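Local coordinates for 3-methylaspartate ammonia-lyase (Citrobacter amalonaticus, PDB 1KKO), which catalyses the reversible, magnesium-dependent anti elimination of ammonia from L-threo-3-methylaspartate to give mesaconate, at residues Val64-Cys69 against Ser367-Val372; Lys331-Gly336 against Cys361-Ile366. All coordinates share one frame; numbering follows the deposited sequence.

Contact 1: residues Val64-Cys69 against Ser367-Val372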
ATOM      1  N   VAL A  64      -9.045   9.991 -18.044  1.00 12.27           N
ATOM      2  CA  VAL A  64      -9.602   8.784 -17.485  1.00 12.03           C
ATOM      3  C   VAL A  64      -9.792   8.970 -16.002  1.00 11.83           C
ATOM      4  O   VAL A  64      -8.830   9.034 -15.245  1.00 12.43           O
ATOM      5  CB  VAL A  64      -8.699   7.563 -17.729  1.00 12.31           C
ATOM      6  CG1 VAL A  64      -9.364   6.312 -17.184  1.00 13.48           C
ATOM      7  CG2 VAL A  64      -8.411   7.420 -19.206  1.00 12.81           C
ATOM      8  N   ALA A  65     -11.051   9.046 -15.586  1.00 11.32           N
ATOM      9  CA  ALA A  65     -11.404   9.182 -14.171  1.00 11.03           C
ATOM     10  C   ALA A  65     -11.476   7.805 -13.539  1.00 10.71           C
ATOM     11  O   ALA A  65     -11.921   6.861 -14.178  1.00 11.51           O
ATOM     12  CB  ALA A  65     -12.725   9.899 -14.043  1.00 11.47           C
ATOM     13  N   VAL A  66     -11.060   7.710 -12.281  1.00 10.22           N
ATOM     14  CA  VAL A  66     -11.005   6.430 -11.603  1.00 10.17           C
ATOM     15  C   VAL A  66     -11.642   6.426 -10.221  1.00  9.97           C
ATOM     16  O   VAL A  66     -11.666   7.437  -9.504  1.00 10.02           O
ATOM     17  CB  VAL A  66      -9.535   5.920 -11.479  1.00 10.24           C
ATOM     18  CG1 VAL A  66      -8.896   5.801 -12.841  1.00 11.26           C
ATOM     19  CG2 VAL A  66      -8.689   6.832 -10.594  1.00 11.68           C
ATOM     20  N   GLY A  67     -12.166   5.265  -9.868  1.00  9.83           N
ATOM     21  CA  GLY A  67     -12.725   5.033  -8.553  1.00 10.20           C
ATOM     22  C   GLY A  67     -12.756   3.542  -8.313  1.00 10.46           C
ATOM     23  O   GLY A  67     -12.782   2.759  -9.256  1.00 12.18           O
ATOM     24  N   ASP A  68     -12.784   3.127  -7.050  1.00  9.80           N
ATOM     25  CA  ASP A  68     -12.835   1.709  -6.720  1.00  9.92           C
ATOM     26  C   ASP A  68     -14.004   1.353  -5.827  1.00  9.62           C
ATOM     27  O   ASP A  68     -14.188   1.926  -4.752  1.00  9.80           O
ATOM     28  CB  ASP A  68     -11.558   1.275  -5.999  1.00 10.55           C
ATOM     29  CG  ASP A  68     -10.406   0.996  -6.927  1.00 11.82           C
ATOM     30  OD1 ASP A  68     -10.635   0.734  -8.115  1.00 16.38           O
ATOM     31  OD2 ASP A  68      -9.239   1.006  -6.518  1.00 10.96           O
ATOM     32  N   CYS A  69     -14.767   0.379  -6.289  1.00  9.86           N
ATOM     33  CA  CYS A  69     -15.804  -0.229  -5.489  1.00 10.26           C
ATOM     34  C   CYS A  69     -15.109  -1.137  -4.487  1.00 10.67           C
ATOM     35  O   CYS A  69     -14.391  -2.053  -4.893  1.00 11.48           O
ATOM     36  CB  CYS A  69     -16.735  -1.058  -6.363  1.00 10.42           C
ATOM     37  SG  CYS A  69     -17.520  -0.138  -7.708  1.00 11.63           S
ATOM     38  N   SER A 367      -9.369   4.443  -3.560  1.00  9.22           N
ATOM     39  CA  SER A 367     -10.421   4.900  -2.655  1.00  9.27           C
ATOM     40  C   SER A 367      -9.806   5.748  -1.554  1.00  8.95           C
ATOM     41  O   SER A 367     -10.348   6.793  -1.189  1.00  9.28           O
ATOM     42  CB  SER A 367     -11.253   3.735  -2.122  1.00  9.60           C
ATOM     43  OG  SER A 367     -10.512   2.881  -1.262  1.00  9.99           O
ATOM     44  N   ALA A 368      -8.658   5.334  -1.029  1.00  9.30           N
ATOM     45  CA  ALA A 368      -7.989   6.106   0.006  1.00  9.54           C
ATOM     46  C   ALA A 368      -7.553   7.468  -0.520  1.00  9.68           C
ATOM     47  O   ALA A 368      -7.743   8.483   0.153  1.00 10.16           O
ATOM     48  CB  ALA A 368      -6.788   5.360   0.554  1.00  9.78           C
ATOM     49  N   ARG A 369      -6.969   7.503  -1.711  1.00 10.30           N
ATOM     50  CA  ARG A 369      -6.511   8.752  -2.287  1.00 10.70           C
ATOM     51  C   ARG A 369      -7.697   9.699  -2.473  1.00 10.42           C
ATOM     52  O   ARG A 369      -7.599  10.904  -2.222  1.00 11.42           O
ATOM     53  CB  ARG A 369      -5.808   8.465  -3.613  1.00 11.58           C
ATOM     54  CG  ARG A 369      -5.128   9.636  -4.227  1.00 12.91           C
ATOM     55  CD  ARG A 369      -4.336   9.258  -5.434  1.00 11.78           C
ATOM     56  NE  ARG A 369      -5.177   8.827  -6.544  1.00 11.51           N
ATOM     57  CZ  ARG A 369      -5.053   7.687  -7.208  1.00 11.79           C
ATOM     58  NH1 ARG A 369      -4.145   6.776  -6.864  1.00 12.07           N
ATOM     59  NH2 ARG A 369      -5.867   7.448  -8.211  1.00 12.78           N
ATOM     60  N   THR A 370      -8.808   9.165  -2.956  1.00 10.27           N
ATOM     61  CA  THR A 370      -9.996   9.978  -3.154  1.00 10.52           C
ATOM     62  C   THR A 370     -10.507  10.525  -1.830  1.00 10.37           C
ATOM     63  O   THR A 370     -10.923  11.682  -1.737  1.00 11.29           O
ATOM     64  CB  THR A 370     -11.075   9.174  -3.858  1.00 10.69           C
ATOM     65  OG1 THR A 370     -10.575   8.696  -5.116  1.00 11.66           O
ATOM     66  CG2 THR A 370     -12.287  10.033  -4.199  1.00 11.35           C
ATOM     67  N   CYS A 371     -10.493   9.691  -0.797  1.00 10.29           N
ATOM     68  CA  CYS A 371     -10.892  10.126   0.531  1.00 10.53           C
ATOM     69  C   CYS A 371     -10.048  11.288   1.048  1.00 10.04           C
ATOM     70  O   CYS A 371     -10.551  12.123   1.811  1.00 10.80           O
ATOM     71  CB  CYS A 371     -10.851   8.971   1.527  1.00 10.53           C
ATOM     72  SG  CYS A 371     -12.251   7.813   1.366  1.00 11.95           S
ATOM     73  N   VAL A 372      -8.771  11.344   0.682  1.00 10.22           N
ATOM     74  CA  VAL A 372      -7.950  12.470   1.090  1.00 10.46           C
ATOM     75  C   VAL A 372      -8.546  13.793   0.606  1.00 10.35           C
ATOM     76  O   VAL A 372      -8.563  14.795   1.330  1.00 10.73           O
ATOM     77  CB  VAL A 372      -6.499  12.320   0.583  1.00 10.61           C
ATOM     78  CG1 VAL A 372      -5.705  13.605   0.785  1.00 11.61           C
ATOM     79  CG2 VAL A 372      -5.821  11.174   1.305  1.00 11.32           C
TER
HETATM   80  O   HOH W   1     -10.288   9.269  -7.924  1.00 11.22           O
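Val-66 makes the first touch on Arg-369: its CG2 methyl sits 3.7 Å from NH2, at the guanidinium edge and in its plane. Arg-369 sends CG anti to its own backbone N (chi1 -172°), then bends at chi3 (67°), and the two side chains cross at a slant. On the backbone, Val-66 O accepts a hydrogen bond from a water at 2.8 Å. The same water donates a second to Thr-370 OG1, 2.9 Å away, so one molecule bridges strand and helix where no direct hydrogen bond does. Thr-370 OG1 also bonds to Ile-366 O, one turn back. Further on, Asp-68 lies next to Ser-367, with a loose approach of Asp-68 O to Ser-367 CB at 4.3 Å. Their polar ends are engaged elsewhere: Asp-68 OD2 probably with Thr-364 and OD1 with Ser-54, Ser-367 OG with Glu-363. Strand 64-69, outermost within this chain in the three-stranded antiparallel sheet of the N-terminal part, pairs with strand 47-59. The contact thus lays that sheet against barrel helix 365-378, which is also touched by helices 128-146 and 392-410, while Arg-369 NH1 comes close to NH1 of Arg-369 of the second subunit, like charges near one another.

Contact 2: residues Lys331-Gly336 against Cys361-Ile366; sequences KTPDLG and CNETEI. With SO4 (sulfate ion), chain C.
Glu-363 reaches across to Thr-332 and Pro-333. Its CB points at the 331-336 turn, chi1 (59°) sets CG between the backbone N and the carbonyl carbon, and the chain runs on extended, so CB and CG act as a spacer carrying the carboxylate over. At the tip OE1 comes 3.8 Å from Pro-333 CG and 3.6 Å from Thr-332 OG1, with no hydrogen bond across; the glutamate crosses both side chains at about a right angle. OE1 is held instead by a salt bridge to Lys-386 and by the backbone N of Thr-360. OE2 bonds to Ser-367 OG and Tyr-132 OH, and Tyr-132 OH also bonds Thr-332 OG1, linking the two segments indirectly. Four partners thus grip this buried carboxylate and fix its rotation. The proton acceptor Lys-331 bends at chi4 (80°) and donates from NZ to sulfate O4 at 2.7 Å; NZ also bonds to Gly-359 O. Cys-361 N meets sulfate O3 at 2.7 Å, nearly straight at 171°. The sulfate is also hydrogen-bonded to Thr-360 OG1 and Gln-172 NE2, so the ion lies among substrate-binding residues, consistent with its mimicking a substrate carboxylate. In the TIM barrel, 331-336 follows strand 327-330 and precedes helix 339-351, while 361-366, after neighbouring strand 354-357, leads into helix 365-378.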
ATOM      1  N   LYS A 331     -17.331   5.564   8.588  1.00 10.82           N
ATOM      2  CA  LYS A 331     -16.579   4.460   7.978  1.00 10.79           C
ATOM      3  C   LYS A 331     -16.901   4.489   6.495  1.00 10.24           C
ATOM      4  O   LYS A 331     -17.885   3.917   6.025  1.00 10.91           O
ATOM      5  CB  LYS A 331     -16.926   3.136   8.627  1.00 10.74           C
ATOM      6  CG  LYS A 331     -15.974   2.036   8.212  1.00 11.63           C
ATOM      7  CD  LYS A 331     -16.146   0.774   9.033  1.00 11.91           C
ATOM      8  CE  LYS A 331     -14.897  -0.097   9.029  1.00 13.52           C
ATOM      9  NZ  LYS A 331     -13.884   0.401   9.976  1.00 14.43           N
ATOM     10  N   THR A 332     -16.040   5.171   5.756  1.00 10.18           N
ATOM     11  CA  THR A 332     -16.408   5.662   4.438  1.00 10.20           C
ATOM     12  C   THR A 332     -17.115   4.703   3.478  1.00  9.81           C
ATOM     13  O   THR A 332     -18.105   5.098   2.909  1.00 10.63           O
ATOM     14  CB  THR A 332     -15.230   6.382   3.749  1.00 10.21           C
ATOM     15  OG1 THR A 332     -14.138   5.479   3.529  1.00 10.88           O
ATOM     16  CG2 THR A 332     -14.687   7.541   4.601  1.00 10.56           C
ATOM     17  N   PRO A 333     -16.682   3.456   3.271  1.00  9.74           N
ATOM     18  CA  PRO A 333     -17.386   2.638   2.270  1.00 10.16           C
ATOM     19  C   PRO A 333     -18.842   2.387   2.647  1.00 10.53           C
ATOM     20  O   PRO A 333     -19.687   2.201   1.786  1.00 11.35           O
ATOM     21  CB  PRO A 333     -16.581   1.327   2.249  1.00 10.67           C
ATOM     22  CG  PRO A 333     -15.267   1.667   2.837  1.00  9.87           C
ATOM     23  CD  PRO A 333     -15.566   2.707   3.880  1.00  9.80           C
ATOM     24  N   ASP A 334     -19.127   2.378   3.939  1.00 10.72           N
ATOM     25  CA  ASP A 334     -20.476   2.096   4.404  1.00 10.94           C
ATOM     26  C   ASP A 334     -21.483   3.212   4.148  1.00 11.47           C
ATOM     27  O   ASP A 334     -22.681   2.993   4.287  1.00 11.57           O
ATOM     28  CB  ASP A 334     -20.456   1.785   5.890  1.00 10.24           C
ATOM     29  CG  ASP A 334     -19.807   0.465   6.216  1.00 10.50           C
ATOM     30  OD1 ASP A 334     -19.927  -0.502   5.412  1.00 12.04           O
ATOM     31  OD2 ASP A 334     -19.178   0.326   7.284  1.00 11.71           O
ATOM     32  N   LEU A 335     -21.003   4.385   3.775  1.00 11.56           N
ATOM     33  CA  LEU A 335     -21.897   5.502   3.495  1.00 11.49           C
ATOM     34  C   LEU A 335     -22.372   5.492   2.051  1.00 11.62           C
ATOM     35  O   LEU A 335     -23.200   6.302   1.688  1.00 12.15           O
ATOM     36  CB  LEU A 335     -21.229   6.842   3.795  1.00 12.02           C
ATOM     37  CG  LEU A 335     -21.234   7.213   5.276  1.00 12.70           C
ATOM     38  CD1 LEU A 335     -20.083   6.564   6.021  1.00 12.44           C
ATOM     39  CD2 LEU A 335     -21.227   8.713   5.453  1.00 14.31           C
ATOM     40  N   GLY A 336     -21.872   4.584   1.218  1.00 11.19           N
ATOM     41  CA  GLY A 336     -22.276   4.577  -0.184  1.00 11.17           C
ATOM     42  C   GLY A 336     -21.585   5.708  -0.940  1.00 10.81           C
ATOM     43  O   GLY A 336     -20.371   5.780  -0.964  1.00 11.07           O
ATOM     44  N   CYS A 361      -9.078  -1.233   6.267  1.00 10.15           N
ATOM     45  CA  CYS A 361      -7.873  -1.812   5.688  1.00 10.18           C
ATOM     46  C   CYS A 361      -8.180  -2.516   4.370  1.00  9.95           C
ATOM     47  O   CYS A 361      -7.290  -2.709   3.555  1.00 10.01           O
ATOM     48  CB  CYS A 361      -7.216  -2.814   6.640  1.00 10.51           C
ATOM     49  SG  CYS A 361      -8.232  -4.215   7.130  1.00 11.81           S
ATOM     50  N   ASN A 362      -9.444  -2.861   4.144  1.00  9.38           N
ATOM     51  CA  ASN A 362      -9.827  -3.652   2.986  1.00  9.55           C
ATOM     52  C   ASN A 362     -10.265  -2.850   1.777  1.00  9.53           C
ATOM     53  O   ASN A 362     -10.928  -3.389   0.913  1.00 10.55           O
ATOM     54  CB  ASN A 362     -10.927  -4.650   3.346  1.00  9.75           C
ATOM     55  CG  ASN A 362     -11.080  -5.731   2.307  1.00 10.63           C
ATOM     56  OD1 ASN A 362     -10.085  -6.241   1.775  1.00 10.66           O
ATOM     57  ND2 ASN A 362     -12.324  -6.098   2.020  1.00 11.63           N
ATOM     58  N   GLU A 363      -9.879  -1.585   1.691  1.00  9.46           N
ATOM     59  CA  GLU A 363     -10.199  -0.802   0.512  1.00  9.38           C
ATOM     60  C   GLU A 363      -8.943  -0.664  -0.355  1.00  9.01           C
ATOM     61  O   GLU A 363      -8.119  -1.577  -0.353  1.00  9.60           O
ATOM     62  CB  GLU A 363     -10.956   0.490   0.842  1.00  9.61           C
ATOM     63  CG  GLU A 363     -10.292   1.485   1.762  1.00 10.32           C
ATOM     64  CD  GLU A 363     -11.252   2.630   2.059  1.00 10.42           C
ATOM     65  OE1 GLU A 363     -11.702   2.779   3.220  1.00 10.85           O
ATOM     66  OE2 GLU A 363     -11.559   3.379   1.117  1.00 10.88           O
ATOM     67  N   THR A 364      -8.815   0.407  -1.136  1.00  9.02           N
ATOM     68  CA  THR A 364      -7.757   0.465  -2.147  1.00  9.47           C
ATOM     69  C   THR A 364      -6.975   1.757  -2.119  1.00  8.87           C
ATOM     70  O   THR A 364      -7.296   2.694  -1.412  1.00  9.09           O
ATOM     71  CB  THR A 364      -8.311   0.301  -3.571  1.00  9.70           C
ATOM     72  OG1 THR A 364      -8.994   1.508  -3.961  1.00  9.70           O
ATOM     73  CG2 THR A 364      -9.314  -0.824  -3.669  1.00 10.48           C
ATOM     74  N   GLU A 365      -5.930   1.799  -2.932  1.00  9.47           N
ATOM     75  CA  GLU A 365      -5.124   2.995  -3.058  1.00  9.64           C
ATOM     76  C   GLU A 365      -5.940   4.131  -3.660  1.00  9.33           C
ATOM     77  O   GLU A 365      -5.786   5.284  -3.270  1.00 10.15           O
ATOM     78  CB  GLU A 365      -3.829   2.713  -3.833  1.00 10.31           C
ATOM     79  CG  GLU A 365      -3.830   2.891  -5.350  1.00 11.13           C
ATOM     80  CD  GLU A 365      -4.596   1.853  -6.152  1.00 11.33           C
ATOM     81  OE1 GLU A 365      -5.435   1.112  -5.600  1.00 11.81           O
ATOM     82  OE2 GLU A 365      -4.362   1.810  -7.379  1.00 11.82           O
ATOM     83  N   ILE A 366      -6.818   3.808  -4.603  1.00  9.49           N
ATOM     84  CA  ILE A 366      -7.644   4.828  -5.239  1.00  9.58           C
ATOM     85  C   ILE A 366      -8.715   5.331  -4.291  1.00  9.01           C
ATOM     86  O   ILE A 366      -8.959   6.528  -4.217  1.00  9.72           O
ATOM     87  CB  ILE A 366      -8.287   4.289  -6.531  1.00  9.77           C
ATOM     88  CG1 ILE A 366      -7.208   4.072  -7.589  1.00 10.96           C
ATOM     89  CG2 ILE A 366      -9.380   5.234  -7.021  1.00 10.39           C
ATOM     90  CD1 ILE A 366      -7.690   3.488  -8.875  1.00 11.44           C
TER
HETATM   91  S   SO4 C3001     -11.249  -2.191   9.360  1.00 15.80           S
HETATM   92  O1  SO4 C3001     -12.226  -2.463   8.276  1.00 16.05           O
HETATM   93  O2  SO4 C3001     -11.183  -3.509  10.098  1.00 17.86           O
HETATM   94  O3  SO4 C3001      -9.947  -1.848   8.801  1.00 15.54           O
HETATM   95  O4  SO4 C3001     -11.682  -1.143  10.315  1.00 18.43           O

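In the fold
Both contacts use helix 365-378, with contact 2 at its start and the loop before it, and contact 1 just beyond. They meet where Gly-67 and Asp-68 pack on Ile-366. Contact 2 is the buried one, near the chain's centre, and has both segments in the barrel, with Tyr-132 of helix 128-146 reaching in; its chemistry is that of charge, a hydrogen-bonded carboxylate and, elsewhere in the same contact, an anion held by active-site residues. Contact 1 is only partly buried and joins the N-terminal sheet to the barrel by a methyl-guanidinium touch and a water bridge. Both contacts reach the second subunit of the homodimer.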